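PDB 7M58: Tautomerase_3 domain-containing protein from Corynebacterium halotolerans YIM 70093 = DSM 44683, which is a member of the cis-3-chloroacrylic acid dehalogenase family within the tautomerase superfamily and probably acts as a hydrolytic dehalogenase. Local coordinates for the interface of chains A and B. Sequence-based numbering; all coordinates share one arbitrary frame. Chains: chain A/B, Tautomerase_3 domain-containing protein.

Contact 1: the interface of chains A and B. Residues chain A 107, 110-111, 113, 118; chain B 78-79, 82, 104, 106.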
ATOM      1  N   ILE A 107      -1.091   7.928   8.903  1.00 30.33           N
ATOM      2  CA  ILE A 107      -1.789   6.957   9.715  1.00 29.63           C
ATOM      3  C   ILE A 107      -1.454   7.311  11.170  1.00 30.34           C
ATOM      4  O   ILE A 107      -0.375   7.859  11.422  1.00 30.14           O
ATOM      5  CB  ILE A 107      -1.449   5.540   9.242  1.00 32.28           C
ATOM      6  CG1 ILE A 107      -2.791   4.833   9.404  1.00 41.99           C
ATOM      7  CG2 ILE A 107      -0.519   4.785  10.192  1.00 28.57           C
ATOM      8  CD1 ILE A 107      -2.863   3.651   8.743  1.00 44.15           C
ATOM      9  N   GLU A 110      -0.264   5.383  16.981  1.00 29.52           N
ATOM     10  CA  GLU A 110      -0.650   4.160  17.681  1.00 34.31           C
ATOM     11  C   GLU A 110      -0.982   3.013  16.742  1.00 34.48           C
ATOM     12  O   GLU A 110      -1.093   1.873  17.211  1.00 33.77           O
ATOM     13  CB  GLU A 110      -1.835   4.396  18.626  1.00 32.66           C
ATOM     14  CG  GLU A 110      -3.121   4.866  17.975  1.00 39.74           C
ATOM     15  CD  GLU A 110      -3.278   6.397  17.959  1.00 48.74           C
ATOM     16  OE1 GLU A 110      -4.446   6.867  18.005  1.00 54.13           O
ATOM     17  OE2 GLU A 110      -2.254   7.126  17.904  1.00 44.70           O
ATOM     18  N   ASN A 111      -1.130   3.274  15.442  1.00 30.95           N
ATOM     19  CA  ASN A 111      -1.319   2.217  14.459  1.00 30.81           C
ATOM     20  C   ASN A 111      -0.000   1.745  13.863  1.00 29.35           C
ATOM     21  O   ASN A 111       0.013   1.162  12.778  1.00 26.71           O
ATOM     22  CB  ASN A 111      -2.276   2.678  13.355  1.00 29.91           C
ATOM     23  CG  ASN A 111      -3.700   2.915  13.859  1.00 31.39           C
ATOM     24  OD1 ASN A 111      -3.929   3.195  15.032  1.00 37.82           O
ATOM     25  ND2 ASN A 111      -4.658   2.819  12.958  1.00 27.59           N
ATOM     26  N   THR A 113       3.892  -0.117  14.948  1.00 26.43           N
ATOM     27  CA  THR A 113       5.002  -0.558  15.781  1.00 28.74           C
ATOM     28  C   THR A 113       6.269  -0.447  14.947  1.00 29.09           C
ATOM     29  O   THR A 113       6.276  -0.774  13.759  1.00 27.10           O
ATOM     30  CB  THR A 113       4.862  -1.999  16.317  1.00 26.46           C
ATOM     31  OG1 THR A 113       4.870  -2.943  15.233  1.00 32.01           O
ATOM     32  CG2 THR A 113       3.611  -2.167  17.140  1.00 25.57           C
ATOM     33  N   LEU A 118       4.807   0.577  20.152  1.00 30.36           N
ATOM     34  CA  LEU A 118       3.882   1.460  19.452  1.00 25.76           C
ATOM     35  C   LEU A 118       4.503   2.839  19.357  1.00 23.91           C
ATOM     36  O   LEU A 118       5.205   3.280  20.268  1.00 23.69           O
ATOM     37  CB  LEU A 118       2.531   1.528  20.164  1.00 24.76           C
ATOM     38  CG  LEU A 118       1.751   0.224  20.003  1.00 36.18           C
ATOM     39  CD1 LEU A 118       0.655   0.068  21.036  1.00 38.38           C
ATOM     40  CD2 LEU A 118       1.179   0.142  18.600  1.00 36.47           C
TER
ATOM     41  N   LYS B  78      -7.267  -2.618  18.166  1.00 33.08           N
ATOM     42  CA  LYS B  78      -6.166  -2.269  17.289  1.00 31.51           C
ATOM     43  C   LYS B  78      -4.826  -2.450  17.989  1.00 34.62           C
ATOM     44  O   LYS B  78      -3.922  -3.111  17.466  1.00 35.14           O
ATOM     45  CB  LYS B  78      -6.350  -0.836  16.796  1.00 32.51           C
ATOM     46  CG  LYS B  78      -7.328  -0.699  15.641  1.00 27.53           C
ATOM     47  CD  LYS B  78      -7.334   0.714  15.103  1.00 29.57           C
ATOM     48  CE  LYS B  78      -8.558   1.407  15.639  1.00 33.92           C
ATOM     49  NZ  LYS B  78      -8.512   2.881  15.514  1.00 41.46           N
ATOM     50  N   THR B  79      -4.678  -1.880  19.182  1.00 32.79           N
ATOM     51  CA  THR B  79      -3.382  -1.965  19.845  1.00 37.22           C
ATOM     52  C   THR B  79      -3.067  -3.399  20.245  1.00 36.09           C
ATOM     53  O   THR B  79      -1.907  -3.826  20.192  1.00 34.42           O
ATOM     54  CB  THR B  79      -3.352  -1.039  21.060  1.00 37.03           C
ATOM     55  OG1 THR B  79      -4.478  -1.330  21.891  1.00 37.99           O
ATOM     56  CG2 THR B  79      -3.418   0.437  20.619  1.00 30.52           C
ATOM     57  N   LEU B  82      -1.849  -5.071  17.086  1.00 29.90           N
ATOM     58  CA  LEU B  82      -0.523  -4.609  16.693  1.00 30.72           C
ATOM     59  C   LEU B  82       0.558  -5.264  17.538  1.00 29.80           C
ATOM     60  O   LEU B  82       1.555  -5.772  17.010  1.00 27.29           O
ATOM     61  CB  LEU B  82      -0.475  -3.089  16.821  1.00 32.63           C
ATOM     62  CG  LEU B  82      -1.079  -2.406  15.601  1.00 30.14           C
ATOM     63  CD1 LEU B  82      -1.724  -1.115  16.002  1.00 27.43           C
ATOM     64  CD2 LEU B  82       0.024  -2.156  14.626  1.00 28.10           C
ATOM     65  N   VAL B 104      -1.122  -0.614  10.450  1.00 28.24           N
ATOM     66  CA  VAL B 104      -2.507  -0.950  10.117  1.00 25.74           C
ATOM     67  C   VAL B 104      -3.161   0.292   9.534  1.00 30.68           C
ATOM     68  O   VAL B 104      -3.179   1.356  10.171  1.00 27.96           O
ATOM     69  CB  VAL B 104      -3.303  -1.531  11.303  1.00 26.05           C
ATOM     70  CG1 VAL B 104      -2.457  -2.524  12.058  1.00 25.23           C
ATOM     71  CG2 VAL B 104      -3.860  -0.485  12.230  1.00 29.36           C
ATOM     72  N   GLU B 106      -6.656   1.923   8.015  1.00 30.71           N
ATOM     73  CA  GLU B 106      -8.072   1.701   8.243  1.00 27.78           C
ATOM     74  C   GLU B 106      -8.855   2.212   7.045  1.00 31.65           C
ATOM     75  O   GLU B 106      -8.684   3.359   6.617  1.00 32.53           O
ATOM     76  CB  GLU B 106      -8.542   2.363   9.538  1.00 27.13           C
ATOM     77  CG  GLU B 106      -8.098   1.614  10.778  1.00 31.17           C
ATOM     78  CD  GLU B 106      -8.573   2.282  12.063  1.00 40.61           C
ATOM     79  OE1 GLU B 106      -7.886   3.216  12.563  1.00 27.53           O
ATOM     80  OE2 GLU B 106      -9.643   1.866  12.572  1.00 43.57           O
TER

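Contact 2: the interface of chains A and B. Residues chain A 14, 17, 41-43, 45; chain B 47, 49-50, 52, 57.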
ATOM      1  N   GLN A  14      21.755  -0.280  -7.735  1.00 31.15           N
ATOM      2  CA  GLN A  14      21.944  -0.442  -6.299  1.00 29.31           C
ATOM      3  C   GLN A  14      22.566   0.803  -5.666  1.00 33.47           C
ATOM      4  O   GLN A  14      22.221   1.160  -4.531  1.00 36.62           O
ATOM      5  CB  GLN A  14      22.771  -1.683  -5.992  1.00 22.52           C
ATOM      6  CG  GLN A  14      22.909  -1.925  -4.503  1.00 22.33           C
ATOM      7  CD  GLN A  14      21.558  -2.086  -3.807  1.00 28.50           C
ATOM      8  OE1 GLN A  14      20.666  -2.775  -4.296  1.00 34.88           O
ATOM      9  NE2 GLN A  14      21.403  -1.439  -2.664  1.00 28.56           N
ATOM     10  N   ARG A  17      19.850   3.397  -5.603  1.00 29.75           N
ATOM     11  CA  ARG A  17      18.978   3.021  -4.488  1.00 29.40           C
ATOM     12  C   ARG A  17      19.546   3.512  -3.172  1.00 31.40           C
ATOM     13  O   ARG A  17      18.803   3.958  -2.295  1.00 29.30           O
ATOM     14  CB  ARG A  17      18.786   1.496  -4.394  1.00 29.20           C
ATOM     15  CG  ARG A  17      17.888   0.813  -5.387  1.00 29.46           C
ATOM     16  CD  ARG A  17      17.905  -0.674  -5.023  1.00 27.23           C
ATOM     17  NE  ARG A  17      16.982  -1.517  -5.782  1.00 27.20           N
ATOM     18  CZ  ARG A  17      16.947  -2.843  -5.698  1.00 27.18           C
ATOM     19  NH1 ARG A  17      17.787  -3.485  -4.895  1.00 29.89           N
ATOM     20  NH2 ARG A  17      16.064  -3.532  -6.400  1.00 28.77           N
ATOM     21  N   VAL A  41      12.915   2.420   3.925  1.00 19.98           N
ATOM     22  CA  VAL A  41      12.748   2.607   2.489  1.00 23.93           C
ATOM     23  C   VAL A  41      12.720   1.242   1.826  1.00 28.64           C
ATOM     24  O   VAL A  41      13.609   0.411   2.057  1.00 32.79           O
ATOM     25  CB  VAL A  41      13.867   3.461   1.867  1.00 27.09           C
ATOM     26  CG1 VAL A  41      13.669   3.533   0.352  1.00 24.15           C
ATOM     27  CG2 VAL A  41      13.895   4.851   2.468  1.00 22.73           C
ATOM     28  N   ILE A  42      11.726   1.015   0.985  1.00 24.34           N
ATOM     29  CA  ILE A  42      11.588  -0.257   0.294  1.00 29.24           C
ATOM     30  C   ILE A  42      11.492   0.014  -1.200  1.00 28.12           C
ATOM     31  O   ILE A  42      10.792   0.938  -1.627  1.00 27.01           O
ATOM     32  CB  ILE A  42      10.367  -1.037   0.802  1.00 20.64           C
ATOM     33  CG1 ILE A  42      10.641  -1.549   2.202  1.00 23.77           C
ATOM     34  CG2 ILE A  42      10.106  -2.201  -0.081  1.00 30.88           C
ATOM     35  CD1 ILE A  42       9.368  -1.795   2.992  1.00 31.03           C
ATOM     36  N   PHE A  43      12.190  -0.794  -1.993  1.00 26.97           N
ATOM     37  CA  PHE A  43      12.174  -0.683  -3.444  1.00 25.35           C
ATOM     38  C   PHE A  43      11.423  -1.873  -4.018  1.00 27.82           C
ATOM     39  O   PHE A  43      11.911  -3.008  -3.960  1.00 33.55           O
ATOM     40  CB  PHE A  43      13.592  -0.599  -4.006  1.00 23.52           C
ATOM     41  CG  PHE A  43      14.259   0.692  -3.706  1.00 29.19           C
ATOM     42  CD1 PHE A  43      14.010   1.815  -4.495  1.00 28.18           C
ATOM     43  CD2 PHE A  43      15.109   0.813  -2.612  1.00 27.72           C
ATOM     44  CE1 PHE A  43      14.607   3.034  -4.206  1.00 28.72           C
ATOM     45  CE2 PHE A  43      15.716   2.031  -2.317  1.00 26.53           C
ATOM     46  CZ  PHE A  43      15.465   3.146  -3.113  1.00 29.01           C
ATOM     47  N   ASP A  45      10.555  -3.420  -7.315  1.00 35.85           N
ATOM     48  CA  ASP A  45      10.911  -3.387  -8.723  1.00 35.48           C
ATOM     49  C   ASP A  45       9.844  -4.086  -9.553  1.00 37.06           C
ATOM     50  O   ASP A  45       9.355  -5.163  -9.192  1.00 40.10           O
ATOM     51  CB  ASP A  45      12.282  -4.029  -8.948  1.00 38.24           C
ATOM     52  CG  ASP A  45      13.424  -3.181  -8.388  1.00 42.75           C
ATOM     53  OD1 ASP A  45      13.201  -1.985  -8.065  1.00 39.10           O
ATOM     54  OD2 ASP A  45      14.549  -3.711  -8.274  1.00 45.10           O
TER
ATOM     55  N   ASP B  47      14.338  -7.774  -3.324  1.00 38.02           N
ATOM     56  CA  ASP B  47      15.703  -8.007  -3.782  1.00 40.76           C
ATOM     57  C   ASP B  47      16.690  -7.940  -2.628  1.00 37.22           C
ATOM     58  O   ASP B  47      16.353  -7.600  -1.495  1.00 41.02           O
ATOM     59  CB  ASP B  47      16.163  -6.949  -4.783  1.00 47.41           C
ATOM     60  CG  ASP B  47      15.134  -6.623  -5.821  1.00 54.58           C
ATOM     61  OD1 ASP B  47      13.960  -6.343  -5.453  1.00 53.02           O
ATOM     62  OD2 ASP B  47      15.523  -6.623  -7.012  1.00 66.24           O
ATOM     63  N   GLY B  49      19.281  -5.864  -2.158  1.00 33.94           N
ATOM     64  CA  GLY B  49      19.575  -4.565  -1.579  1.00 32.42           C
ATOM     65  C   GLY B  49      18.396  -3.610  -1.595  1.00 31.25           C
ATOM     66  O   GLY B  49      18.570  -2.393  -1.724  1.00 27.44           O
ATOM     67  N   ALA B  50      17.185  -4.141  -1.430  1.00 28.51           N
ATOM     68  CA  ALA B  50      15.978  -3.359  -1.656  1.00 30.09           C
ATOM     69  C   ALA B  50      15.374  -2.788  -0.375  1.00 31.78           C
ATOM     70  O   ALA B  50      14.411  -2.018  -0.451  1.00 30.07           O
ATOM     71  CB  ALA B  50      14.932  -4.205  -2.381  1.00 26.13           C
ATOM     72  N   PHE B  52      15.964  -0.625   3.191  1.00 29.84           N
ATOM     73  CA  PHE B  52      16.842   0.281   3.916  1.00 27.73           C
ATOM     74  C   PHE B  52      16.173   0.712   5.213  1.00 28.84           C
ATOM     75  O   PHE B  52      14.952   0.899   5.263  1.00 28.43           O
ATOM     76  CB  PHE B  52      17.189   1.520   3.082  1.00 28.51           C
ATOM     77  CG  PHE B  52      18.043   1.232   1.884  1.00 28.18           C
ATOM     78  CD1 PHE B  52      17.501   0.633   0.757  1.00 25.31           C
ATOM     79  CD2 PHE B  52      19.384   1.598   1.869  1.00 29.40           C
ATOM     80  CE1 PHE B  52      18.284   0.370  -0.354  1.00 28.00           C
ATOM     81  CE2 PHE B  52      20.182   1.345   0.743  1.00 30.64           C
ATOM     82  CZ  PHE B  52      19.628   0.732  -0.368  1.00 28.66           C
ATOM     83  N   GLU B  57      21.338   0.007   4.494  1.00 31.02           N
ATOM     84  CA  GLU B  57      20.770  -1.304   4.214  1.00 32.77           C
ATOM     85  C   GLU B  57      20.351  -2.001   5.500  1.00 36.44           C
ATOM     86  O   GLU B  57      21.092  -2.023   6.489  1.00 41.34           O
ATOM     87  CB  GLU B  57      21.773  -2.173   3.469  1.00 36.91           C
ATOM     88  CG  GLU B  57      22.048  -1.670   2.082  1.00 43.01           C
ATOM     89  CD  GLU B  57      22.293  -2.790   1.123  1.00 42.79           C
ATOM     90  OE1 GLU B  57      22.996  -2.548   0.119  1.00 36.73           O
ATOM     91  OE2 GLU B  57      21.772  -3.899   1.382  1.00 44.72           O
TER
HETATM   92  O   HOH W   1      23.394   0.042  -0.577  1.00 26.76           O

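Contact 3: the interface of chains A and B. Residues chain A 21, 25, 36-37, 39-41; chain B 51-55, 62, 101.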
ATOM      1  N   ALA A  21      17.609   6.238  -0.876  1.00 29.89           N
ATOM      2  CA  ALA A  21      17.332   5.951   0.526  1.00 26.96           C
ATOM      3  C   ALA A  21      17.970   6.997   1.436  1.00 32.13           C
ATOM      4  O   ALA A  21      17.336   7.470   2.389  1.00 32.28           O
ATOM      5  CB  ALA A  21      17.827   4.549   0.878  1.00 28.62           C
ATOM      6  N   THR A  25      15.564   9.540   3.627  1.00 31.61           N
ATOM      7  CA  THR A  25      15.769   9.520   5.072  1.00 30.03           C
ATOM      8  C   THR A  25      16.235  10.885   5.578  1.00 34.39           C
ATOM      9  O   THR A  25      15.905  11.288   6.704  1.00 35.30           O
ATOM     10  CB  THR A  25      16.785   8.426   5.424  1.00 30.79           C
ATOM     11  OG1 THR A  25      16.262   7.136   5.072  1.00 29.82           O
ATOM     12  CG2 THR A  25      17.134   8.451   6.887  1.00 28.48           C
ATOM     13  N   ARG A  36      16.144   9.728  12.116  1.00 33.69           N
ATOM     14  CA  ARG A  36      16.378   8.869  10.959  1.00 35.28           C
ATOM     15  C   ARG A  36      16.099   7.404  11.278  1.00 34.02           C
ATOM     16  O   ARG A  36      15.715   6.635  10.376  1.00 32.40           O
ATOM     17  CB  ARG A  36      17.810   9.031  10.451  1.00 35.30           C
ATOM     18  CG  ARG A  36      18.290  10.447  10.420  1.00 38.71           C
ATOM     19  CD  ARG A  36      19.553  10.546   9.517  1.00 50.18           C
ATOM     20  NE  ARG A  36      19.224  10.830   8.127  1.00 57.95           N
ATOM     21  CZ  ARG A  36      19.935  11.654   7.363  1.00 59.90           C
ATOM     22  NH1 ARG A  36      20.995  12.208   7.912  1.00 63.64           N
ATOM     23  NH2 ARG A  36      19.577  11.957   6.095  1.00 55.30           N
ATOM     24  N   TYR A  37      16.332   6.980  12.533  1.00 30.71           N
ATOM     25  CA  TYR A  37      16.212   5.553  12.808  1.00 32.97           C
ATOM     26  C   TYR A  37      14.778   5.057  12.632  1.00 30.58           C
ATOM     27  O   TYR A  37      14.556   3.841  12.632  1.00 28.19           O
ATOM     28  CB  TYR A  37      16.721   5.200  14.229  1.00 29.01           C
ATOM     29  CG  TYR A  37      16.065   5.928  15.396  1.00 31.69           C
ATOM     30  CD1 TYR A  37      14.732   5.684  15.723  1.00 31.62           C
ATOM     31  CD2 TYR A  37      16.779   6.836  16.194  1.00 31.19           C
ATOM     32  CE1 TYR A  37      14.107   6.335  16.776  1.00 33.24           C
ATOM     33  CE2 TYR A  37      16.155   7.495  17.261  1.00 26.82           C
ATOM     34  CZ  TYR A  37      14.814   7.233  17.540  1.00 33.07           C
ATOM     35  OH  TYR A  37      14.139   7.856  18.562  1.00 32.72           O
ATOM     36  N   VAL A  39      13.060   5.616   9.853  1.00 29.85           N
ATOM     37  CA  VAL A  39      12.757   5.654   8.431  1.00 28.77           C
ATOM     38  C   VAL A  39      13.110   4.319   7.783  1.00 30.81           C
ATOM     39  O   VAL A  39      14.238   3.818   7.902  1.00 26.47           O
ATOM     40  CB  VAL A  39      13.501   6.811   7.746  1.00 27.36           C
ATOM     41  CG1 VAL A  39      13.090   6.895   6.288  1.00 30.81           C
ATOM     42  CG2 VAL A  39      13.266   8.119   8.497  1.00 24.52           C
ATOM     43  N   GLN A  40      12.138   3.752   7.082  1.00 25.88           N
ATOM     44  CA  GLN A  40      12.306   2.559   6.282  1.00 29.21           C
ATOM     45  C   GLN A  40      12.061   2.915   4.820  1.00 26.91           C
ATOM     46  O   GLN A  40      11.124   3.655   4.512  1.00 27.35           O
ATOM     47  CB  GLN A  40      11.333   1.471   6.763  1.00 28.19           C
ATOM     48  CG  GLN A  40      11.217   0.266   5.867  1.00 24.87           C
ATOM     49  CD  GLN A  40      10.206  -0.731   6.402  1.00 31.70           C
ATOM     50  OE1 GLN A  40      10.559  -1.682   7.106  1.00 30.02           O
ATOM     51  NE2 GLN A  40       8.940  -0.523   6.068  1.00 30.91           N
ATOM     52  N   VAL A  41      12.915   2.420   3.925  1.00 19.98           N
ATOM     53  CA  VAL A  41      12.748   2.607   2.489  1.00 23.93           C
ATOM     54  C   VAL A  41      12.720   1.242   1.826  1.00 28.64           C
ATOM     55  O   VAL A  41      13.609   0.411   2.057  1.00 32.79           O
ATOM     56  CB  VAL A  41      13.867   3.461   1.867  1.00 27.09           C
ATOM     57  CG1 VAL A  41      13.669   3.533   0.352  1.00 24.15           C
ATOM     58  CG2 VAL A  41      13.895   4.851   2.468  1.00 22.73           C
TER
ATOM     59  N   LEU B  51      15.914  -3.109   0.793  1.00 29.75           N
ATOM     60  CA  LEU B  51      15.317  -2.661   2.040  1.00 30.45           C
ATOM     61  C   LEU B  51      16.342  -1.831   2.803  1.00 28.81           C
ATOM     62  O   LEU B  51      17.474  -2.272   3.008  1.00 31.28           O
ATOM     63  CB  LEU B  51      14.828  -3.861   2.851  1.00 28.00           C
ATOM     64  CG  LEU B  51      13.589  -3.617   3.720  1.00 34.94           C
ATOM     65  CD1 LEU B  51      12.969  -4.958   4.100  1.00 32.16           C
ATOM     66  CD2 LEU B  51      13.838  -2.740   4.945  1.00 35.20           C
ATOM     67  N   PHE B  52      15.964  -0.625   3.191  1.00 29.84           N
ATOM     68  CA  PHE B  52      16.842   0.281   3.916  1.00 27.73           C
ATOM     69  C   PHE B  52      16.173   0.712   5.213  1.00 28.84           C
ATOM     70  O   PHE B  52      14.952   0.899   5.263  1.00 28.43           O
ATOM     71  CB  PHE B  52      17.189   1.520   3.082  1.00 28.51           C
ATOM     72  CG  PHE B  52      18.043   1.232   1.884  1.00 28.18           C
ATOM     73  CD1 PHE B  52      17.501   0.633   0.757  1.00 25.31           C
ATOM     74  CD2 PHE B  52      19.384   1.598   1.869  1.00 29.40           C
ATOM     75  CE1 PHE B  52      18.284   0.370  -0.354  1.00 28.00           C
ATOM     76  CE2 PHE B  52      20.182   1.345   0.743  1.00 30.64           C
ATOM     77  CZ  PHE B  52      19.628   0.732  -0.368  1.00 28.66           C
ATOM     78  N   LEU B  53      16.980   0.830   6.263  1.00 31.50           N
ATOM     79  CA  LEU B  53      16.568   1.321   7.569  1.00 26.43           C
ATOM     80  C   LEU B  53      17.526   2.418   8.013  1.00 22.64           C
ATOM     81  O   LEU B  53      18.739   2.210   8.015  1.00 29.55           O
ATOM     82  CB  LEU B  53      16.556   0.183   8.603  1.00 24.87           C
ATOM     83  CG  LEU B  53      15.425  -0.812   8.417  1.00 26.84           C
ATOM     84  CD1 LEU B  53      15.662  -2.061   9.262  1.00 28.50           C
ATOM     85  CD2 LEU B  53      14.071  -0.160   8.699  1.00 24.22           C
ATOM     86  N   ALA B  54      16.988   3.572   8.402  1.00 27.76           N
ATOM     87  CA  ALA B  54      17.806   4.708   8.857  1.00 28.17           C
ATOM     88  C   ALA B  54      18.796   5.147   7.782  1.00 28.86           C
ATOM     89  O   ALA B  54      19.933   5.509   8.075  1.00 28.46           O
ATOM     90  CB  ALA B  54      18.548   4.385  10.163  1.00 25.04           C
ATOM     91  N   GLY B  55      18.369   5.104   6.520  1.00 31.71           N
ATOM     92  CA  GLY B  55      19.228   5.493   5.417  1.00 29.84           C
ATOM     93  C   GLY B  55      20.279   4.468   5.014  1.00 35.60           C
ATOM     94  O   GLY B  55      21.096   4.761   4.127  1.00 35.71           O
ATOM     95  N   HIS B  62      14.547  -8.694   8.849  1.00 29.23           N
ATOM     96  CA  HIS B  62      13.599  -7.610   9.037  1.00 31.79           C
ATOM     97  C   HIS B  62      12.358  -7.884   8.198  1.00 29.32           C
ATOM     98  O   HIS B  62      12.468  -8.265   7.028  1.00 28.42           O
ATOM     99  CB  HIS B  62      14.262  -6.274   8.680  1.00 27.68           C
ATOM    100  CG  HIS B  62      13.396  -5.088   8.906  1.00 24.08           C
ATOM    101  ND1 HIS B  62      13.242  -4.507  10.147  1.00 34.96           N
ATOM    102  CD2 HIS B  62      12.669  -4.339   8.045  1.00 25.56           C
ATOM    103  CE1 HIS B  62      12.422  -3.475  10.048  1.00 29.44           C
ATOM    104  NE2 HIS B  62      12.069  -3.346   8.781  1.00 30.51           N
ATOM    105  N   TRP B 101       8.023  -4.837  12.007  1.00 28.18           N
ATOM    106  CA  TRP B 101       7.336  -3.550  12.069  1.00 26.57           C
ATOM    107  C   TRP B 101       5.956  -3.715  11.449  1.00 29.53           C
ATOM    108  O   TRP B 101       5.835  -4.304  10.367  1.00 27.29           O
ATOM    109  CB  TRP B 101       8.100  -2.476  11.316  1.00 22.54           C
ATOM    110  CG  TRP B 101       9.417  -2.131  11.891  1.00 26.21           C
ATOM    111  CD1 TRP B 101      10.149  -2.861  12.773  1.00 24.81           C
ATOM    112  CD2 TRP B 101      10.207  -0.977  11.568  1.00 32.63           C
ATOM    113  NE1 TRP B 101      11.343  -2.228  13.040  1.00 24.58           N
ATOM    114  CE2 TRP B 101      11.403  -1.068  12.315  1.00 27.67           C
ATOM    115  CE3 TRP B 101      10.015   0.131  10.723  1.00 29.59           C
ATOM    116  CZ2 TRP B 101      12.404  -0.097  12.244  1.00 27.65           C
ATOM    117  CZ3 TRP B 101      11.006   1.099  10.654  1.00 26.84           C
ATOM    118  CH2 TRP B 101      12.186   0.978  11.411  1.00 29.67           C
TER
HETATM  119  O   HOH W   2      15.372   4.541   5.692  1.00 27.60           O

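Contact 1: the interface of chains A and B
At the end of the short 3-10 helix 109-111, the carbonyl of A:Asn111 turns toward strand 100-107 of the partner, and its O takes the backbone N-H of B:Val104 at 3.1 Å, with the donor in the carbonyl plane and 160° at the hydrogen. The side chain of the same asparagine leaves with CG anti to its own carbonyl carbon (chi1 -66°) and runs roughly perpendicular to B:Val104. Its CB rests 3.7 Å from CG2 of B:Val104, the methyl that sits between the backbone N and the carbonyl carbon. Farther out, ND2 donates to the carboxylate OE1 of B:Glu106 at 3.3 Å. That acceptor lies in the amide plane of A:Asn111, whereas the donor stands above the carboxylate plane. B:Lys78, bent at chi3, brings NZ to the same OE1 at 3.0 Å in a salt bridge. Two donors thus grip one oxygen, and the lysine fixes the glutamate as a second-shell partner and would be expected to favour its charged form. On the other flank B:Leu82 sets CD1 against CA of A:Asn111, 3.7 Å away, while A:Leu118 crosses it with CD2 4.0 Å from B:Leu82 CB. The site joins the turn after strand 100-107 of chain A, together with strand 117-118, to helix 75-92 and strand 100-107 of chain B.

Contact 2: the interface of chains A and B
Backbone hydrogen bonds run along the seam. A:Val41 and B:Phe52 form an antiparallel bridge, B:Phe52 N reaching A:Val41 O at 2.8 Å and A:Val41 N returning to B:Phe52 O at 2.9 Å. Two residues on along each chain, A:Phe43 N donates to B:Ala50 O at 3.0 Å. Among the charged groups, A:Arg17 extends from CG to NE and sends NH2 to OD2 of B:Asp47 at 3.2 Å. The oxygen lies in the guanidinium plane, but NH2 stands almost squarely over the carboxylate, the two planes 88° apart. A:Asp45 of its own chain also salt-bridges NH2, so the cation probably eases the crowding of two carboxylates. A:Gln14, bent at chi2 (58°), makes polar bonds both ways: its OE1 accepts from A:Arg17 NH1, and NE2 donates to a lone pair of B:Gly49 O at 3.1 Å. NE2 also reaches, through water 1, the tip of B:Glu57. For apolar packing, CD1 of B:Phe52 lies at the edge of the A:Phe43 ring, with A:Phe43 CE2 3.6 Å from B:Phe52 CE1, while A:Arg17 CG caps a face of A:Phe43. The loop carrying B:Asp47 to B:Ala50, with strand 51-53, docks on strand 40-46 of chain A alongside the first turns of helix 14-31.

Contact 3: the interface of chains A and B
This patch belongs to an intersubunit beta-sheet, where strand 51-53 of chain B runs antiparallel to the start of strand 40-46 of chain A and then turns at B:Ala54 and B:Gly55 against helix 14-31. The bridge at A:Val41 and B:Phe52 continues to A:Gln40 opposite B:Leu53, and beyond it B:Ala54 N donates to A:Val39 O at 2.8 Å, nearly along the C=O axis. B:Ala54 also tucks its CB against CA of A:Tyr37 at 3.7 Å, in the short helix 36-38. On one side of the sheet, the methyl CB of A:Ala21 sits over a face of the B:Phe52 ring, 3.7 Å from its centroid and offset toward the rim, a CH-pi contact. A helical turn later, A:Thr25 keeps OG1 anti to its carbonyl carbon (chi1 -64°), and this hydroxyl donates back to A:Ala21 O. Water 2 links it with A:Val39 O and B:Gly55 N, so the carbonyl is met by both the amide of B:Ala54 and the water. On the opposite side A:Gln40, its CG anti to the backbone N (chi1 169°), lies alongside B:Leu53. A:Gln40 CB is 3.7 Å from B:Leu53 CD2. B:Leu53 CD1 covers one face of the B:His62 imidazole, whose CE1 edge points at the face of the B:Trp101 indole, contacts that would limit the ring's rotation. B:His62 NE2, with the acceptor in its ring plane, donates to A:Gln40 OE1 at 2.8 Å, amide and imidazole planes 84° apart.

Contact 2 and contact 3 are neighbours, their C-alpha centres about 10 Å apart, and they share A:Val41 and B:Phe52. Together they form one continuous seam, with strand 40-46 and helix 14-31 of chain A receiving the 47-57 segment of chain B. Contact 1 stands apart, about 19 Å from contact 3 and 24 Å from contact 2, and relies on other elements, though strand 100-107 of chain B reaches both it and contact 3. Because the chains are identical but not related by an exact two-fold, the surfaces are unlike, as suits the three-subunit assembly typical of this family, in which each interface would repeat around a ring.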